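Local coordinates for protein GP37 (Pseudomonas phage phikz, PDB 5FT0) that inhibits the host RNA degradosome by acting on its ribonuclease RNase E, at the interface of chains A and B. Numbering follows the deposited sequence. Chains: chain A/B, GP37.

Contact 1: the interface of chains A and B. Residues chain A 109, 124-126, 129, 228; chain B 252-254, 256.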
loop_
_atom_site.group_PDB
_atom_site.type_symbol
_atom_site.label_atom_id
_atom_site.label_comp_id
_atom_site.label_asym_id
_atom_site.label_seq_id
_atom_site.Cartn_x
_atom_site.Cartn_y
_atom_site.Cartn_z
ATOM N N VAL A 109 -12.038 6.174 3.495
ATOM C CA VAL A 109 -12.293 5.051 4.389
ATOM C C VAL A 109 -12.236 5.528 5.834
ATOM O O VAL A 109 -11.268 6.177 6.247
ATOM C CB VAL A 109 -11.291 3.908 4.155
ATOM C CG1 VAL A 109 -11.550 2.772 5.131
ATOM C CG2 VAL A 109 -11.379 3.415 2.718
ATOM N N ILE A 124 -5.858 -0.690 6.895
ATOM C CA ILE A 124 -7.016 -0.286 7.687
ATOM C C ILE A 124 -8.125 -1.311 7.500
ATOM O O ILE A 124 -8.313 -1.844 6.402
ATOM C CB ILE A 124 -7.507 1.123 7.283
ATOM C CG1 ILE A 124 -6.397 2.156 7.468
ATOM C CG2 ILE A 124 -8.736 1.529 8.084
ATOM C CD1 ILE A 124 -6.720 3.491 6.872
ATOM N N LEU A 125 -8.858 -1.591 8.580
ATOM C CA LEU A 125 -10.046 -2.426 8.506
ATOM C C LEU A 125 -11.242 -1.518 8.257
ATOM O O LEU A 125 -11.644 -0.779 9.169
ATOM C CB LEU A 125 -10.234 -3.218 9.793
ATOM C CG LEU A 125 -11.428 -4.174 9.782
ATOM C CD1 LEU A 125 -11.229 -5.253 8.730
ATOM C CD2 LEU A 125 -11.640 -4.788 11.154
ATOM N N PRO A 126 -11.841 -1.534 7.067
ATOM C CA PRO A 126 -12.869 -0.536 6.747
ATOM C C PRO A 126 -14.170 -0.785 7.497
ATOM O O PRO A 126 -14.595 -1.927 7.682
ATOM C CB PRO A 126 -13.066 -0.693 5.231
ATOM C CG PRO A 126 -11.914 -1.543 4.759
ATOM C CD PRO A 126 -11.549 -2.410 5.923
ATOM N N GLU A 129 -17.224 3.351 4.161
ATOM C CA GLU A 129 -16.503 3.693 2.942
ATOM C C GLU A 129 -17.339 4.663 2.122
ATOM O O GLU A 129 -18.475 4.349 1.747
ATOM C CB GLU A 129 -16.168 2.443 2.127
ATOM C CG GLU A 129 -15.396 2.736 0.850
ATOM C CD GLU A 129 -14.882 1.478 0.178
ATOM O OE1 GLU A 129 -14.901 0.408 0.825
ATOM O OE2 GLU A 129 -14.448 1.562 -0.991
ATOM N N LYS A 228 -20.913 3.002 1.950
ATOM C CA LYS A 228 -20.945 1.598 2.336
ATOM C C LYS A 228 -20.577 1.476 3.804
ATOM O O LYS A 228 -19.591 2.070 4.252
ATOM C CB LYS A 228 -19.988 0.757 1.489
ATOM C CG LYS A 228 -19.994 -0.722 1.874
ATOM C CD LYS A 228 -19.050 -1.550 1.015
ATOM C CE LYS A 228 -17.604 -1.329 1.395
ATOM N NZ LYS A 228 -16.692 -2.200 0.602
ATOM N N HIS B 252 -10.177 -8.821 4.864
ATOM C CA HIS B 252 -10.812 -7.546 4.569
ATOM C C HIS B 252 -9.941 -6.360 4.951
ATOM O O HIS B 252 -10.386 -5.214 4.816
ATOM C CB HIS B 252 -12.169 -7.452 5.278
ATOM C CG HIS B 252 -13.087 -8.590 4.965
ATOM N ND1 HIS B 252 -13.651 -8.770 3.721
ATOM C CD2 HIS B 252 -13.526 -9.619 5.728
ATOM C CE1 HIS B 252 -14.404 -9.856 3.733
ATOM N NE2 HIS B 252 -14.346 -10.389 4.940
ATOM N N ILE B 253 -8.718 -6.601 5.431
ATOM C CA ILE B 253 -7.780 -5.514 5.675
ATOM C C ILE B 253 -7.477 -4.817 4.360
ATOM O O ILE B 253 -7.119 -5.458 3.364
ATOM C CB ILE B 253 -6.502 -6.050 6.339
ATOM C CG1 ILE B 253 -6.821 -6.631 7.719
ATOM C CG2 ILE B 253 -5.451 -4.952 6.448
ATOM C CD1 ILE B 253 -5.630 -7.264 8.407
ATOM N N ARG B 254 -7.631 -3.498 4.346
ATOM C CA ARG B 254 -7.499 -2.702 3.136
ATOM C C ARG B 254 -6.250 -1.834 3.213
ATOM O O ARG B 254 -5.876 -1.346 4.284
ATOM C CB ARG B 254 -8.744 -1.829 2.930
ATOM C CG ARG B 254 -8.610 -0.741 1.877
ATOM C CD ARG B 254 -9.167 -1.218 0.548
ATOM N NE ARG B 254 -10.390 -1.994 0.725
ATOM C CZ ARG B 254 -11.615 -1.493 0.613
ATOM N NH1 ARG B 254 -11.782 -0.208 0.328
ATOM N NH2 ARG B 254 -12.673 -2.275 0.795
ATOM N N VAL B 256 -4.624 1.642 1.964
ATOM C CA VAL B 256 -4.888 2.971 1.424
ATOM C C VAL B 256 -3.549 3.603 1.076
ATOM O O VAL B 256 -2.666 3.717 1.935
ATOM C CB VAL B 256 -5.670 3.843 2.417
ATOM C CG1 VAL B 256 -5.913 5.225 1.828
ATOM C CG2 VAL B 256 -6.986 3.176 2.780
#

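Contact 2: the interface of chains A and B. Residues chain A 120-123, 255; chain B 254-257.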
loop_
_atom_site.group_PDB
_atom_site.type_symbol
_atom_site.label_atom_id
_atom_site.label_comp_id
_atom_site.label_asym_id
_atom_site.label_seq_id
_atom_site.Cartn_x
_atom_site.Cartn_y
_atom_site.Cartn_z
ATOM N N GLY A 120 4.033 5.537 3.297
ATOM C CA GLY A 120 2.805 6.285 3.451
ATOM C C GLY A 120 1.533 5.470 3.365
ATOM O O GLY A 120 0.452 6.010 3.637
ATOM N N ASN A 121 1.618 4.197 2.992
ATOM C CA ASN A 121 0.436 3.350 2.971
ATOM C C ASN A 121 -0.050 3.081 4.387
ATOM O O ASN A 121 0.735 3.004 5.335
ATOM C CB ASN A 121 0.731 2.018 2.283
ATOM C CG ASN A 121 1.068 2.175 0.816
ATOM O OD1 ASN A 121 0.644 3.130 0.164
ATOM N ND2 ASN A 121 1.841 1.232 0.287
ATOM N N LYS A 122 -1.362 2.926 4.528
ATOM C CA LYS A 122 -1.963 2.541 5.795
ATOM C C LYS A 122 -2.855 1.333 5.568
ATOM O O LYS A 122 -3.722 1.353 4.688
ATOM C CB LYS A 122 -2.764 3.692 6.411
ATOM C CG LYS A 122 -1.899 4.793 7.007
ATOM C CD LYS A 122 -2.734 5.790 7.793
ATOM N N LEU A 123 -2.626 0.279 6.344
ATOM C CA LEU A 123 -3.501 -0.885 6.348
ATOM C C LEU A 123 -4.612 -0.627 7.357
ATOM O O LEU A 123 -4.338 -0.349 8.531
ATOM C CB LEU A 123 -2.723 -2.159 6.674
ATOM C CG LEU A 123 -2.029 -2.832 5.483
ATOM C CD1 LEU A 123 -0.964 -1.942 4.847
ATOM C CD2 LEU A 123 -1.428 -4.166 5.894
ATOM N N THR A 255 1.266 -5.941 2.562
ATOM C CA THR A 255 0.458 -6.354 1.423
ATOM C C THR A 255 1.316 -6.479 0.173
ATOM O O THR A 255 2.225 -5.674 -0.055
ATOM C CB THR A 255 -0.682 -5.367 1.164
ATOM O OG1 THR A 255 -0.146 -4.047 1.006
ATOM C CG2 THR A 255 -1.656 -5.377 2.323
ATOM N N ARG B 254 -7.631 -3.498 4.346
ATOM C CA ARG B 254 -7.499 -2.702 3.136
ATOM C C ARG B 254 -6.250 -1.834 3.213
ATOM O O ARG B 254 -5.876 -1.346 4.284
ATOM C CB ARG B 254 -8.744 -1.829 2.930
ATOM C CG ARG B 254 -8.610 -0.741 1.877
ATOM C CD ARG B 254 -9.167 -1.218 0.548
ATOM N NE ARG B 254 -10.390 -1.994 0.725
ATOM C CZ ARG B 254 -11.615 -1.493 0.613
ATOM N NH1 ARG B 254 -11.782 -0.208 0.328
ATOM N NH2 ARG B 254 -12.673 -2.275 0.795
ATOM N N THR B 255 -5.601 -1.650 2.067
ATOM C CA THR B 255 -4.441 -0.779 1.955
ATOM C C THR B 255 -4.860 0.524 1.284
ATOM O O THR B 255 -5.391 0.509 0.168
ATOM C CB THR B 255 -3.326 -1.449 1.157
ATOM O OG1 THR B 255 -3.229 -2.823 1.543
ATOM C CG2 THR B 255 -1.998 -0.762 1.425
ATOM N N VAL B 256 -4.624 1.642 1.964
ATOM C CA VAL B 256 -4.888 2.971 1.424
ATOM C C VAL B 256 -3.549 3.603 1.076
ATOM O O VAL B 256 -2.666 3.717 1.935
ATOM C CB VAL B 256 -5.670 3.843 2.417
ATOM C CG1 VAL B 256 -5.913 5.225 1.828
ATOM C CG2 VAL B 256 -6.986 3.176 2.780
ATOM N N VAL B 257 -3.396 4.009 -0.180
ATOM C CA VAL B 257 -2.148 4.603 -0.640
ATOM C C VAL B 257 -1.943 5.972 -0.002
ATOM O O VAL B 257 -0.815 6.362 0.304
ATOM C CB VAL B 257 -2.115 4.710 -2.174
ATOM C CG1 VAL B 257 -2.185 3.325 -2.805
ATOM C CG2 VAL B 257 -3.254 5.590 -2.666
#

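Contact 3: the interface of chains A and B. Residues chain A 114, 123, 244, 250, 253; chain B 114, 123, 244, 250, 253.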
loop_
_atom_site.group_PDB
_atom_site.type_symbol
_atom_site.label_atom_id
_atom_site.label_comp_id
_atom_site.label_asym_id
_atom_site.label_seq_id
_atom_site.Cartn_x
_atom_site.Cartn_y
_atom_site.Cartn_z
ATOM N N ILE A 114 -4.668 -0.801 11.231
ATOM C CA ILE A 114 -4.045 -2.114 11.351
ATOM C C ILE A 114 -2.523 -2.010 11.343
ATOM O O ILE A 114 -1.853 -2.495 12.260
ATOM C CB ILE A 114 -4.529 -3.069 10.236
ATOM C CG1 ILE A 114 -6.057 -3.169 10.241
ATOM C CG2 ILE A 114 -3.894 -4.445 10.394
ATOM C CD1 ILE A 114 -6.636 -3.598 11.565
ATOM N N LEU A 123 -2.626 0.279 6.344
ATOM C CA LEU A 123 -3.501 -0.885 6.348
ATOM C C LEU A 123 -4.612 -0.627 7.357
ATOM O O LEU A 123 -4.338 -0.349 8.531
ATOM C CB LEU A 123 -2.723 -2.159 6.674
ATOM C CG LEU A 123 -2.029 -2.832 5.483
ATOM C CD1 LEU A 123 -0.964 -1.942 4.847
ATOM C CD2 LEU A 123 -1.428 -4.166 5.894
ATOM N N PHE A 244 -8.369 -9.200 19.427
ATOM C CA PHE A 244 -7.770 -9.456 18.121
ATOM C C PHE A 244 -7.094 -8.205 17.572
ATOM O O PHE A 244 -5.969 -8.278 17.067
ATOM C CB PHE A 244 -8.828 -9.982 17.149
ATOM C CG PHE A 244 -8.343 -10.127 15.730
ATOM C CD1 PHE A 244 -7.616 -11.239 15.345
ATOM C CD2 PHE A 244 -8.625 -9.156 14.780
ATOM C CE1 PHE A 244 -7.170 -11.379 14.040
ATOM C CE2 PHE A 244 -8.178 -9.291 13.475
ATOM C CZ PHE A 244 -7.455 -10.404 13.105
ATOM N N LEU A 250 -0.453 -7.842 14.017
ATOM C CA LEU A 250 -1.174 -7.001 13.065
ATOM C C LEU A 250 -0.314 -5.846 12.566
ATOM O O LEU A 250 -0.372 -5.488 11.385
ATOM C CB LEU A 250 -2.457 -6.470 13.703
ATOM C CG LEU A 250 -3.574 -7.479 13.960
ATOM C CD1 LEU A 250 -4.761 -6.790 14.603
ATOM C CD2 LEU A 250 -3.986 -8.145 12.660
ATOM N N ILE A 253 1.902 -6.739 9.568
ATOM C CA ILE A 253 1.292 -7.194 8.325
ATOM C C ILE A 253 1.663 -6.255 7.183
ATOM O O ILE A 253 1.733 -5.031 7.355
ATOM C CB ILE A 253 -0.234 -7.292 8.496
ATOM C CG1 ILE A 253 -0.591 -8.407 9.479
ATOM C CG2 ILE A 253 -0.917 -7.538 7.164
ATOM C CD1 ILE A 253 -2.080 -8.615 9.636
ATOM N N ILE B 114 -1.101 -14.929 4.577
ATOM C CA ILE B 114 -2.052 -15.027 5.680
ATOM C C ILE B 114 -3.481 -14.784 5.205
ATOM O O ILE B 114 -4.433 -15.275 5.823
ATOM C CB ILE B 114 -1.683 -14.064 6.827
ATOM C CG1 ILE B 114 -1.790 -12.605 6.381
ATOM C CG2 ILE B 114 -0.282 -14.367 7.351
ATOM C CD1 ILE B 114 -1.429 -11.610 7.463
ATOM N N LEU B 123 -1.917 -10.701 1.651
ATOM C CA LEU B 123 -1.473 -10.183 2.937
ATOM C C LEU B 123 -0.421 -11.126 3.503
ATOM O O LEU B 123 -0.588 -12.349 3.455
ATOM C CB LEU B 123 -2.652 -10.059 3.913
ATOM C CG LEU B 123 -3.693 -8.930 3.812
ATOM C CD1 LEU B 123 -3.182 -7.667 4.468
ATOM C CD2 LEU B 123 -4.147 -8.635 2.382
ATOM N N PHE B 244 -5.380 -17.146 15.049
ATOM C CA PHE B 244 -5.181 -15.857 14.396
ATOM C C PHE B 244 -5.366 -15.956 12.887
ATOM O O PHE B 244 -6.027 -15.105 12.281
ATOM C CB PHE B 244 -3.791 -15.318 14.736
ATOM C CG PHE B 244 -3.447 -14.040 14.031
ATOM C CD1 PHE B 244 -3.852 -12.819 14.544
ATOM C CD2 PHE B 244 -2.713 -14.057 12.855
ATOM C CE1 PHE B 244 -3.535 -11.640 13.898
ATOM C CE2 PHE B 244 -2.392 -12.880 12.202
ATOM C CZ PHE B 244 -2.803 -11.670 12.725
ATOM N N LEU B 250 -8.902 -10.755 8.489
ATOM C CA LEU B 250 -7.649 -10.536 7.782
ATOM C C LEU B 250 -7.875 -10.374 6.288
ATOM O O LEU B 250 -7.164 -9.603 5.634
ATOM C CB LEU B 250 -6.691 -11.692 8.060
ATOM C CG LEU B 250 -6.296 -11.904 9.521
ATOM C CD1 LEU B 250 -5.545 -13.217 9.681
ATOM C CD2 LEU B 250 -5.454 -10.736 10.019
ATOM N N ILE B 253 -8.718 -6.601 5.431
ATOM C CA ILE B 253 -7.780 -5.514 5.675
ATOM C C ILE B 253 -7.477 -4.817 4.360
ATOM O O ILE B 253 -7.119 -5.458 3.364
ATOM C CB ILE B 253 -6.502 -6.050 6.339
ATOM C CG1 ILE B 253 -6.821 -6.631 7.719
ATOM C CG2 ILE B 253 -5.451 -4.952 6.448
ATOM C CD1 ILE B 253 -5.630 -7.264 8.407
#

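Contact 1: the interface of chains A and B
This is a beta-sheet-type interface between two copies of the phage protein: A:Ile124 pairs antiparallel with B:Arg254 and ties the two chains of the deposited assembly together. The backbone of A:Ile124 bonds both ways: its N gives to the O of B:Arg254 at 2.7 Å, and its O takes the N of B:Arg254, also at 2.7 Å. From here the arginine side chain reaches out over chain A. Its CG is anti to the backbone N (chi1 167°), and the bends at chi2 and chi3 carry the guanidinium back across A:Pro126. The proline CG meets the arginine CB at 3.7 Å and sits over one guanidinium face, towards the rim. At the far end NH1 forms a salt bridge with OE1 of the A:Glu129 carboxylate, 3.2 Å away. The two planes are turned 67° apart, not flat and two-pronged, and the hydrogen bonds are weak. A:Lys228 NZ forms a salt bridge with the same OE1, its hydrogen bond weak; the carboxylate probably eases the repulsion between NZ and B:Arg254 NH2, 4.0 Å apart. In the fold, strand 122-126 of chain A receives strand 254-256 of B, while A:Glu129 and A:Lys228 stand on strands 129-132 and 222-232.

Contact 2: the interface of chains A and B
The flat carboxamide of A:Asn121 turns one face to the strand of chain B: CG2 of B:Thr255 stands about 3.9 Å above the amide plane, and the O of B:Val256 lies on the same side. From the rim of the group OD1 reaches the CA of B:Val257 at 3.3 Å, while the CB methylene of A:Asn121 lies 4.0 Å from CG2 of B:Thr255. The motif is an antiparallel beta pairing between two subunits of this Dip-family protein, A:Lys122 opposite B:Val256 and A:Leu123 opposite B:Thr255. The backbone of A:Lys122 carries the polar part. Its O accepts the N of B:Val256 at 2.9 Å in a nearly straight bond (174° at the hydrogen), and in return its N gives to the O of B:Val256 at 3.0 Å. Next along the ladder, A:Leu123 and B:Thr255 lie alongside with their tips in one direction, leucine CD1 against threonine CG2 at 3.8 Å. That methyl is directed there because it stands anti to the backbone N of B:Thr255, while OG1 sits beside the N (chi1 -41°). The twin threonines, A:Thr255 and B:Thr255, pass antiparallel. Their hydroxyls share a weak hydrogen bond, OG1 to OG1 at 3.4 Å, in which either could be the donor. A:Thr255, unlike its twin, holds OG1 between the backbone N and the carbonyl carbon (chi1 55°).

Contact 3: the interface of chains A and B
A:Phe244 and B:Phe244 meet in a patch whose contacts between the chains are purely apolar. The two rings overlap by their rims in an offset, partly face-to-face arrangement, CE1 to CE1 at 3.6 Å, with their planes about 30° apart. Each ring also takes a leucine methyl of the opposite chain: CD2 of B:Leu250 touches CZ of A:Phe244 at 3.7 Å, and CD2 of A:Leu250 touches CZ of B:Phe244 at the same distance. The leucine methyls face one another as well, 4.0 Å between the two CD2 atoms. Further in, A:Ile253 and B:Ile253 meet through their CD1 ends. Here the two-fold relation is only approximate. B:Ile114 puts CG1 between its backbone N and carbonyl carbon (chi1 65°) and extends CD1 to CD1 of A:Ile253 at 3.8 Å; A:Ile114, with chi1 -55°, offers its branch methyl CG2 to CD1 of B:Ile253 instead. The leucines at 123 differ in chi2. B:Leu123 presses CD1 on CG2 of A:Ile253 at 3.5 Å, whereas A:Leu123 leans CB on CG2 of B:Ile253 at 3.9 Å. By burying these side chains against those of the other chain, the patch supplies an apolar centre that would help hold the two subunits together.

Contact 1 and contact 2 are adjoining stretches of one inter-chain strand pairing, their C-alpha centres about 9 Å apart, and B:Arg254 and B:Val256 belong to both. Contact 3 lies about 12 Å between C-alpha centres from each of them; it shares B:Ile253 with contact 1 and A:Leu123 with contact 2. The last modelled segment of chain B thus passes from the apolar centre into the pairing with strand 122-126 of chain A. Because the interface is two-fold, the last modelled segment of chain A has the counterpart role, and this reciprocal pairing fits a stable dimer, though the coordinates alone do not prove one.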